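Local coordinates for protein Poly(beta-D-mannuronate) C5 epimerase (Pseudomonas syringae pv. tomato, PDB 4NK6) that epimerises beta-D-mannuronate to alpha-L-guluronate within the alginate polymer in the periplasm and belongs to a complex that shields new alginate from degradation on its way to export, at residues E111-P114 and G115-V118; N164-E168 and T169-L173; P221-A224 and K225-R229. All coordinates share one frame; numbering follows the deposited sequence.

Contact 1 of 3, residues E111-P114 and G115-V118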
ATOM      1  N   GLU A 111      19.874   9.575  21.145  1.00 45.93           N
ATOM      2  CA  GLU A 111      18.764   9.379  22.071  1.00 44.31           C
ATOM      3  C   GLU A 111      18.457  10.706  22.752  1.00 48.71           C
ATOM      4  O   GLU A 111      19.197  11.137  23.631  1.00 48.35           O
ATOM      5  CB  GLU A 111      19.113   8.327  23.135  1.00 45.44           C
ATOM      6  CG  GLU A 111      17.957   8.014  24.076  1.00 48.81           C
ATOM      7  CD  GLU A 111      18.147   6.725  24.868  1.00 54.73           C
ATOM      8  OE1 GLU A 111      19.296   6.248  24.984  1.00 52.02           O
ATOM      9  OE2 GLU A 111      17.136   6.183  25.370  1.00 55.12           O
ATOM     10  N   VAL A 112      17.376  11.362  22.349  1.00 46.58           N
ATOM     11  CA  VAL A 112      17.078  12.691  22.881  1.00 49.69           C
ATOM     12  C   VAL A 112      16.368  12.650  24.240  1.00 50.54           C
ATOM     13  O   VAL A 112      16.441  13.597  25.020  1.00 50.79           O
ATOM     14  CB  VAL A 112      16.313  13.556  21.861  1.00 48.77           C
ATOM     15  CG1 VAL A 112      17.232  13.917  20.698  1.00 48.51           C
ATOM     16  CG2 VAL A 112      15.092  12.826  21.354  1.00 44.86           C
ATOM     17  N   SER A 113      15.704  11.536  24.517  1.00 46.84           N
ATOM     18  CA  SER A 113      15.103  11.281  25.822  1.00 51.52           C
ATOM     19  C   SER A 113      14.933   9.765  25.895  1.00 49.30           C
ATOM     20  O   SER A 113      15.085   9.099  24.875  1.00 52.69           O
ATOM     21  CB  SER A 113      13.761  12.011  25.950  1.00 55.10           C
ATOM     22  OG  SER A 113      12.835  11.564  24.977  1.00 58.24           O
ATOM     23  N   PRO A 114      14.651   9.210  27.088  1.00 50.70           N
ATOM     24  CA  PRO A 114      14.562   7.744  27.185  1.00 50.56           C
ATOM     25  C   PRO A 114      13.669   7.090  26.125  1.00 49.65           C
ATOM     26  O   PRO A 114      12.478   7.393  26.030  1.00 47.65           O
ATOM     27  CB  PRO A 114      13.996   7.531  28.592  1.00 49.17           C
ATOM     28  CG  PRO A 114      14.607   8.665  29.378  1.00 51.00           C
ATOM     29  CD  PRO A 114      14.616   9.846  28.421  1.00 53.21           C
ATOM     30  N   GLY A 115      14.269   6.224  25.312  1.00 48.68           N
ATOM     31  CA  GLY A 115      13.538   5.476  24.303  1.00 45.05           C
ATOM     32  C   GLY A 115      13.121   6.263  23.069  1.00 46.33           C
ATOM     33  O   GLY A 115      12.442   5.723  22.186  1.00 43.54           O
ATOM     34  N   VAL A 116      13.521   7.531  22.994  1.00 47.12           N
ATOM     35  CA  VAL A 116      13.192   8.369  21.838  1.00 39.70           C
ATOM     36  C   VAL A 116      14.470   8.745  21.089  1.00 44.19           C
ATOM     37  O   VAL A 116      15.366   9.360  21.660  1.00 48.77           O
ATOM     38  CB  VAL A 116      12.458   9.662  22.261  1.00 42.97           C
ATOM     39  CG1 VAL A 116      12.127  10.512  21.044  1.00 38.31           C
ATOM     40  CG2 VAL A 116      11.195   9.336  23.044  1.00 43.71           C
ATOM     41  N   TYR A 117      14.547   8.392  19.808  1.00 42.70           N
ATOM     42  CA  TYR A 117      15.792   8.533  19.049  1.00 43.57           C
ATOM     43  C   TYR A 117      15.620   9.347  17.764  1.00 43.71           C
ATOM     44  O   TYR A 117      14.588   9.246  17.103  1.00 44.78           O
ATOM     45  CB  TYR A 117      16.325   7.149  18.686  1.00 37.31           C
ATOM     46  CG  TYR A 117      16.349   6.197  19.857  1.00 42.26           C
ATOM     47  CD1 TYR A 117      17.425   6.171  20.736  1.00 40.31           C
ATOM     48  CD2 TYR A 117      15.293   5.324  20.087  1.00 43.59           C
ATOM     49  CE1 TYR A 117      17.446   5.297  21.813  1.00 41.79           C
ATOM     50  CE2 TYR A 117      15.305   4.449  21.159  1.00 42.00           C
ATOM     51  CZ  TYR A 117      16.382   4.440  22.014  1.00 45.13           C
ATOM     52  OH  TYR A 117      16.391   3.572  23.080  1.00 44.18           O
ATOM     53  N   VAL A 118      16.637  10.133  17.406  1.00 39.01           N
ATOM     54  CA  VAL A 118      16.640  10.843  16.125  1.00 40.64           C
ATOM     55  C   VAL A 118      17.738  10.307  15.205  1.00 41.78           C
ATOM     56  O   VAL A 118      18.920  10.377  15.543  1.00 43.13           O
ATOM     57  CB  VAL A 118      16.860  12.365  16.296  1.00 47.61           C
ATOM     58  CG1 VAL A 118      16.809  13.062  14.937  1.00 43.56           C
ATOM     59  CG2 VAL A 118      15.828  12.963  17.238  1.00 46.03           C
TER
HETATM   60  O   HOH W   1      18.823   3.545  24.248  1.00 41.86           O

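Contact 2 of 3, residues N164-E168 and T169-L173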
ATOM      1  N   ASN A 164       8.468   7.764  12.806  1.00 32.47           N
ATOM      2  CA  ASN A 164       7.839   8.941  12.223  1.00 27.77           C
ATOM      3  C   ASN A 164       8.809   9.792  11.431  1.00 32.16           C
ATOM      4  O   ASN A 164       9.967   9.945  11.818  1.00 33.58           O
ATOM      5  CB  ASN A 164       7.196   9.798  13.321  1.00 29.79           C
ATOM      6  CG  ASN A 164       5.980   9.137  13.949  1.00 31.53           C
ATOM      7  OD1 ASN A 164       5.083   8.674  13.247  1.00 38.74           O
ATOM      8  ND2 ASN A 164       5.936   9.108  15.274  1.00 34.74           N
ATOM      9  N   ALA A 165       8.330  10.334  10.315  1.00 31.58           N
ATOM     10  CA  ALA A 165       9.058  11.365   9.591  1.00 33.06           C
ATOM     11  C   ALA A 165       9.045  12.619  10.451  1.00 34.03           C
ATOM     12  O   ALA A 165       7.978  13.110  10.824  1.00 35.13           O
ATOM     13  CB  ALA A 165       8.387  11.632   8.254  1.00 27.34           C
ATOM     14  N   TRP A 166      10.228  13.144  10.750  1.00 32.97           N
ATOM     15  CA  TRP A 166      10.373  14.190  11.755  1.00 36.02           C
ATOM     16  C   TRP A 166      11.093  15.432  11.228  1.00 37.77           C
ATOM     17  O   TRP A 166      12.195  15.349  10.684  1.00 37.20           O
ATOM     18  CB  TRP A 166      11.122  13.626  12.971  1.00 38.00           C
ATOM     19  CG  TRP A 166      11.095  14.518  14.179  1.00 39.53           C
ATOM     20  CD1 TRP A 166      12.065  15.398  14.577  1.00 38.79           C
ATOM     21  CD2 TRP A 166      10.043  14.613  15.151  1.00 41.54           C
ATOM     22  NE1 TRP A 166      11.678  16.032  15.734  1.00 41.45           N
ATOM     23  CE2 TRP A 166      10.440  15.569  16.104  1.00 44.43           C
ATOM     24  CE3 TRP A 166       8.798  13.987  15.299  1.00 41.43           C
ATOM     25  CZ2 TRP A 166       9.638  15.916  17.194  1.00 43.53           C
ATOM     26  CZ3 TRP A 166       8.006  14.331  16.385  1.00 43.27           C
ATOM     27  CH2 TRP A 166       8.431  15.285  17.317  1.00 41.93           C
ATOM     28  N   SER A 167      10.463  16.587  11.396  1.00 37.68           N
ATOM     29  CA  SER A 167      11.097  17.846  11.041  1.00 34.43           C
ATOM     30  C   SER A 167      11.797  18.406  12.274  1.00 40.95           C
ATOM     31  O   SER A 167      11.153  18.726  13.274  1.00 42.17           O
ATOM     32  CB  SER A 167      10.063  18.833  10.497  1.00 37.19           C
ATOM     33  OG  SER A 167      10.628  20.122  10.309  1.00 43.80           O
ATOM     34  N   GLU A 168      13.122  18.503  12.216  1.00 39.95           N
ATOM     35  CA  GLU A 168      13.878  19.045  13.337  1.00 42.54           C
ATOM     36  C   GLU A 168      13.639  20.542  13.486  1.00 48.81           C
ATOM     37  O   GLU A 168      13.680  21.070  14.600  1.00 50.67           O
ATOM     38  CB  GLU A 168      15.372  18.740  13.197  1.00 41.44           C
ATOM     39  CG  GLU A 168      15.698  17.253  13.324  1.00 46.84           C
ATOM     40  CD  GLU A 168      17.190  16.963  13.308  1.00 52.56           C
ATOM     41  OE1 GLU A 168      17.840  17.102  14.369  1.00 61.91           O
ATOM     42  OE2 GLU A 168      17.708  16.576  12.238  1.00 45.90           O
ATOM     43  N   THR A 169      13.374  21.220  12.371  1.00 42.53           N
ATOM     44  CA  THR A 169      13.144  22.663  12.419  1.00 49.88           C
ATOM     45  C   THR A 169      11.777  22.985  13.028  1.00 51.14           C
ATOM     46  O   THR A 169      11.644  23.930  13.803  1.00 51.25           O
ATOM     47  CB  THR A 169      13.319  23.349  11.036  1.00 45.10           C
ATOM     48  OG1 THR A 169      12.329  22.869  10.124  1.00 59.26           O
ATOM     49  CG2 THR A 169      14.693  23.058  10.467  1.00 44.91           C
ATOM     50  N   ARG A 170      10.768  22.183  12.696  1.00 46.01           N
ATOM     51  CA  ARG A 170       9.442  22.359  13.276  1.00 46.02           C
ATOM     52  C   ARG A 170       9.325  21.729  14.665  1.00 49.81           C
ATOM     53  O   ARG A 170       8.390  22.030  15.408  1.00 51.63           O
ATOM     54  CB  ARG A 170       8.366  21.783  12.347  1.00 46.50           C
ATOM     55  CG  ARG A 170       8.034  22.659  11.137  1.00 46.92           C
ATOM     56  CD  ARG A 170       7.104  21.942  10.160  1.00 46.95           C
ATOM     57  NE  ARG A 170       7.821  20.994   9.307  1.00 48.48           N
ATOM     58  CZ  ARG A 170       7.275  20.342   8.279  1.00 47.71           C
ATOM     59  NH1 ARG A 170       5.996  20.532   7.962  1.00 45.95           N
ATOM     60  NH2 ARG A 170       8.012  19.499   7.562  1.00 39.91           N
ATOM     61  N   ASN A 171      10.277  20.864  15.013  1.00 49.52           N
ATOM     62  CA  ASN A 171      10.210  20.079  16.252  1.00 47.37           C
ATOM     63  C   ASN A 171       8.899  19.300  16.357  1.00 45.53           C
ATOM     64  O   ASN A 171       8.212  19.329  17.381  1.00 43.44           O
ATOM     65  CB  ASN A 171      10.418  20.968  17.483  1.00 53.09           C
ATOM     66  CG  ASN A 171      10.603  20.167  18.761  1.00 58.33           C
ATOM     67  OD1 ASN A 171      11.212  19.092  18.761  1.00 54.36           O
ATOM     68  ND2 ASN A 171      10.068  20.686  19.862  1.00 60.23           N
ATOM     69  N   GLY A 172       8.553  18.607  15.278  1.00 41.95           N
ATOM     70  CA  GLY A 172       7.330  17.829  15.224  1.00 40.06           C
ATOM     71  C   GLY A 172       7.316  16.993  13.957  1.00 40.36           C
ATOM     72  O   GLY A 172       8.308  16.957  13.225  1.00 37.34           O
ATOM     73  N   LEU A 173       6.199  16.319  13.708  1.00 36.97           N
ATOM     74  CA  LEU A 173       6.029  15.520  12.497  1.00 37.53           C
ATOM     75  C   LEU A 173       6.241  16.377  11.260  1.00 37.41           C
ATOM     76  O   LEU A 173       5.899  17.561  11.252  1.00 36.81           O
ATOM     77  CB  LEU A 173       4.622  14.914  12.454  1.00 38.71           C
ATOM     78  CG  LEU A 173       4.278  13.889  13.539  1.00 38.48           C
ATOM     79  CD1 LEU A 173       2.813  13.418  13.422  1.00 37.43           C
ATOM     80  CD2 LEU A 173       5.224  12.714  13.430  1.00 34.48           C
TER
HETATM   81  O   HOH W   2      13.240  17.907  17.393  1.00 44.06           O

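Contact 3 of 3, residues P221-A224 and K225-R229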
ATOM      1  N   PRO A 221      13.763  -3.772 -13.483  1.00 48.87           N
ATOM      2  CA  PRO A 221      13.937  -4.909 -14.397  1.00 48.34           C
ATOM      3  C   PRO A 221      15.407  -5.251 -14.691  1.00 53.93           C
ATOM      4  O   PRO A 221      15.779  -6.417 -14.581  1.00 55.53           O
ATOM      5  CB  PRO A 221      13.228  -4.440 -15.673  1.00 50.22           C
ATOM      6  CG  PRO A 221      12.166  -3.499 -15.182  1.00 48.34           C
ATOM      7  CD  PRO A 221      12.779  -2.796 -13.996  1.00 46.51           C
ATOM      8  N   ASN A 222      16.216  -4.254 -15.042  1.00 58.19           N
ATOM      9  CA  ASN A 222      17.632  -4.478 -15.348  1.00 66.64           C
ATOM     10  C   ASN A 222      18.421  -5.110 -14.204  1.00 60.08           C
ATOM     11  O   ASN A 222      19.173  -6.056 -14.409  1.00 58.72           O
ATOM     12  CB  ASN A 222      18.308  -3.175 -15.788  1.00 72.56           C
ATOM     13  CG  ASN A 222      17.870  -2.728 -17.170  1.00 79.04           C
ATOM     14  OD1 ASN A 222      17.420  -3.538 -17.984  1.00 77.60           O
ATOM     15  ND2 ASN A 222      18.008  -1.436 -17.447  1.00 81.92           N
ATOM     16  N   THR A 223      18.244  -4.586 -12.996  1.00 53.76           N
ATOM     17  CA  THR A 223      18.942  -5.122 -11.834  1.00 52.14           C
ATOM     18  C   THR A 223      18.400  -6.493 -11.434  1.00 53.29           C
ATOM     19  O   THR A 223      19.167  -7.394 -11.102  1.00 53.91           O
ATOM     20  CB  THR A 223      18.826  -4.172 -10.638  1.00 48.82           C
ATOM     21  OG1 THR A 223      19.255  -2.858 -11.023  1.00 48.40           O
ATOM     22  CG2 THR A 223      19.665  -4.665  -9.470  1.00 49.23           C
ATOM     23  N   ALA A 224      17.075  -6.644 -11.466  1.00 54.14           N
ATOM     24  CA  ALA A 224      16.434  -7.901 -11.090  1.00 53.53           C
ATOM     25  C   ALA A 224      16.925  -9.083 -11.924  1.00 63.37           C
ATOM     26  O   ALA A 224      17.173 -10.164 -11.390  1.00 65.17           O
ATOM     27  CB  ALA A 224      14.917  -7.786 -11.184  1.00 51.72           C
ATOM     28  N   LYS A 225      17.073  -8.879 -13.230  1.00 62.66           N
ATOM     29  CA  LYS A 225      17.473  -9.967 -14.116  1.00 66.32           C
ATOM     30  C   LYS A 225      18.880 -10.469 -13.781  1.00 70.04           C
ATOM     31  O   LYS A 225      19.234 -11.605 -14.095  1.00 74.61           O
ATOM     32  CB  LYS A 225      17.383  -9.540 -15.587  1.00 67.90           C
ATOM     33  CG  LYS A 225      18.546  -8.679 -16.064  1.00 74.50           C
ATOM     34  CD  LYS A 225      18.522  -8.452 -17.572  1.00 78.79           C
ATOM     35  CE  LYS A 225      17.523  -7.375 -17.973  1.00 81.27           C
ATOM     36  NZ  LYS A 225      17.607  -7.065 -19.430  1.00 84.28           N
ATOM     37  N   VAL A 226      19.672  -9.621 -13.137  1.00 67.83           N
ATOM     38  CA  VAL A 226      21.014 -10.000 -12.709  1.00 64.59           C
ATOM     39  C   VAL A 226      20.978 -10.603 -11.313  1.00 59.78           C
ATOM     40  O   VAL A 226      21.554 -11.658 -11.072  1.00 59.69           O
ATOM     41  CB  VAL A 226      21.967  -8.788 -12.713  1.00 63.10           C
ATOM     42  CG1 VAL A 226      23.296  -9.144 -12.063  1.00 60.53           C
ATOM     43  CG2 VAL A 226      22.171  -8.285 -14.131  1.00 66.88           C
ATOM     44  N   LEU A 227      20.293  -9.926 -10.398  1.00 61.09           N
ATOM     45  CA  LEU A 227      20.221 -10.373  -9.011  1.00 61.95           C
ATOM     46  C   LEU A 227      19.266 -11.550  -8.817  1.00 62.62           C
ATOM     47  O   LEU A 227      19.542 -12.440  -8.009  1.00 54.75           O
ATOM     48  CB  LEU A 227      19.824  -9.217  -8.093  1.00 56.03           C
ATOM     49  CG  LEU A 227      20.863  -8.107  -7.927  1.00 51.06           C
ATOM     50  CD1 LEU A 227      20.406  -7.117  -6.872  1.00 47.75           C
ATOM     51  CD2 LEU A 227      22.215  -8.700  -7.564  1.00 50.57           C
ATOM     52  N   LYS A 228      18.164 -11.554  -9.577  1.00 61.45           N
ATOM     53  CA  LYS A 228      17.123 -12.592  -9.502  1.00 59.08           C
ATOM     54  C   LYS A 228      16.853 -13.040  -8.069  1.00 58.12           C
ATOM     55  O   LYS A 228      17.051 -14.199  -7.711  1.00 63.34           O
ATOM     56  CB  LYS A 228      17.422 -13.781 -10.445  1.00 63.74           C
ATOM     57  CG  LYS A 228      18.880 -14.179 -10.552  1.00 68.17           C
ATOM     58  CD  LYS A 228      19.114 -15.316 -11.546  1.00 76.56           C
ATOM     59  CE  LYS A 228      19.253 -14.804 -12.974  1.00 76.98           C
ATOM     60  NZ  LYS A 228      19.915 -15.807 -13.862  1.00 80.11           N
ATOM     61  N   ARG A 229      16.406 -12.091  -7.256  1.00 59.94           N
ATOM     62  CA  ARG A 229      16.303 -12.276  -5.817  1.00 63.94           C
ATOM     63  C   ARG A 229      15.004 -12.927  -5.341  1.00 65.95           C
ATOM     64  O   ARG A 229      14.932 -13.429  -4.220  1.00 74.34           O
ATOM     65  CB  ARG A 229      16.486 -10.931  -5.109  1.00 61.99           C
ATOM     66  CG  ARG A 229      17.925 -10.462  -5.056  1.00 63.04           C
ATOM     67  CD  ARG A 229      18.815 -11.553  -4.495  1.00 63.47           C
ATOM     68  NE  ARG A 229      20.129 -11.051  -4.111  1.00 69.99           N
ATOM     69  CZ  ARG A 229      21.258 -11.305  -4.767  1.00 72.51           C
ATOM     70  NH1 ARG A 229      22.403 -10.801  -4.325  1.00 72.84           N
ATOM     71  NH2 ARG A 229      21.249 -12.062  -5.859  1.00 69.43           N
TER

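Contact 1 of 3, residues E111-P114 and G115-V118
Glu111 and Tyr117 form a non-hydrogen-bonded antiparallel pair, Ser113 and Val116 a hydrogen-bonded one, and the register slips by one residue between them. This is a beta hairpin with a beta bulge, closed by a type II turn from Ser113 to Val116. Proline suits the second position of such a turn, and Gly115 suits the third, where phi is positive (75°). The turn is fastened by Val116 N donating to Ser113 O at 2.9 Å, and next to it Val112 N donates to Val116 O. Glu111, CG anti to its own N and the chain extended beyond, runs alongside the Tyr117 ring, Glu111 CD lying 3.4 Å from Tyr117 CE1. Its carboxylate is turned 38° from the ring plane. That reach brings Glu111 OE2 to the turn, where its anti lone pair takes the Gly115 N-H at 2.9 Å in a nearly straight bond (167°). At the bulge, Val112 CG2 packs on Val116 CG1, and Val112 CG1 lies 3.9 Å from Val118 CG2; Val116 and Val118, beta-branched, suit extended strand. Tyr117 lies against Leu97 and Val101 of helix 97-103, and its hydroxyl bonds Gln98. A water in the ring plane links Tyr117 OH, at 2.7 Å, to Glu111 OE1, to which it donates.

Contact 2 of 3, residues N164-E168 and T169-L173
Trp166 lays the face of its indole over the Gly172 backbone: Gly172 CA sits 3.6 Å from the centroid of the six-membered ring, 17° off its normal, a CH-pi contact. Glycine suits the almost fully stretched backbone at this position, and Gly172 O also lies over that face. At the indole edge, a water in the ring plane accepts from Trp166 NE1 and donates to Asn171 OD1. The hairpin beneath is closed by a G1 beta bulge, Asn171 and Gly172 both facing Ser167. Ser167 N gives to Gly172 O at 2.9 Å, and Ser167 O receives Gly172 N at 3.3 Å and, weakly, Asn171 N. Asn171 has positive phi, which asparagine tolerates well. Inside the turn, Ser167 OG accepts from both Arg170 N and Arg170 NE, the latter at 3.1 Å and 165°, in the guanidinium plane; a bend at chi3 (-80°) folds the arginine back to it. Glu145 bonds Ser167 OG and Thr169 OG1, while Arg170 NH2 goes on to Gln144. Farther along, Leu173 CD2 rests on Asn164 CB at 3.5 Å. Strand 162-167 lies between strands 139-143 and 200-202 of the beta-helix wall; Arg141 makes a cation-pi contact with Trp166, and Glu168 reaches Arg120 and Ser143.

Contact 3 of 3, residues P221-A224 and K225-R229
Thr223 and Leu227 meet one helical turn apart, their side chains side by side and pointing the same way, with Thr223 CG2 3.6 Å from Leu227 CD1. With OG1 beside the backbone N (chi1 -53°), the methyl of Thr223 swings along the leucine while the hydroxyl is left to polar partners, Glu66 and Thr220. A beta-branched residue thus serves both an apolar and a polar neighbour at once. Beneath this pair, Thr223 O receives two N-H groups: Leu227 N at 2.9 Å, nearly straight (171°), and Val226 N at 3.1 Å, which comes from well above the carbonyl plane. On another side of the helix, Lys225 runs alongside Asn222. Lys225 CG occupies the position between its N and carbonyl carbon (chi1 78°), which brings it to 3.2 Å from Asn222 O, and a bend at chi3 turns the chain so that Lys225 NZ lies 3.8 Å from Asn222 OD1. Both polar, they suit this exposed surface.

These contacts belong to the short helix 221-227, a surface excursion from the beta-helix. Pro221 fits its first turn, where a proline nitrogen, having no hydrogen, costs the helix no bond; Pro221 O takes Lys225 N at 3.1 Å. Ala224 is small enough to sit against Tyr219. The helix ends after Leu227, Lys228 being the first residue to leave helical angles, with positive phi.

Further out, Arg229 folds back over the helix end. Arg229 NH2 donates to Leu227 O at 2.8 Å, and Leu227 CD2 lies 3.6 Å over one face of the Arg229 guanidinium, toward its rim. Tyr219 touches Leu227 and Arg229 as well as Ala224, and Arg229 NE forms a salt bridge with Glu127.

How the contacts relate
From the N terminus, contact 1 comes first, closing the hairpin of strands 109-113 and 116-119; contact 2 then closes that of strands 162-167 and 172-173, and contact 3 lies within helix 221-227. The three follow in series, none nested in or crossing another. Contacts 1 and 2 are neighbours, their centres 14 Å apart, and they touch by packing where Val118 CG1 lies 4.2 Å from Glu168 OE1. Strand 139-143 pairs with strand 116-119 and with strand 162-167, joining both hairpins to one wall of the right-handed beta-helix. Contact 3 stands apart, its nearest atoms about 26 Å from contact 2, on an excursion between strands 215-217 and 233-236.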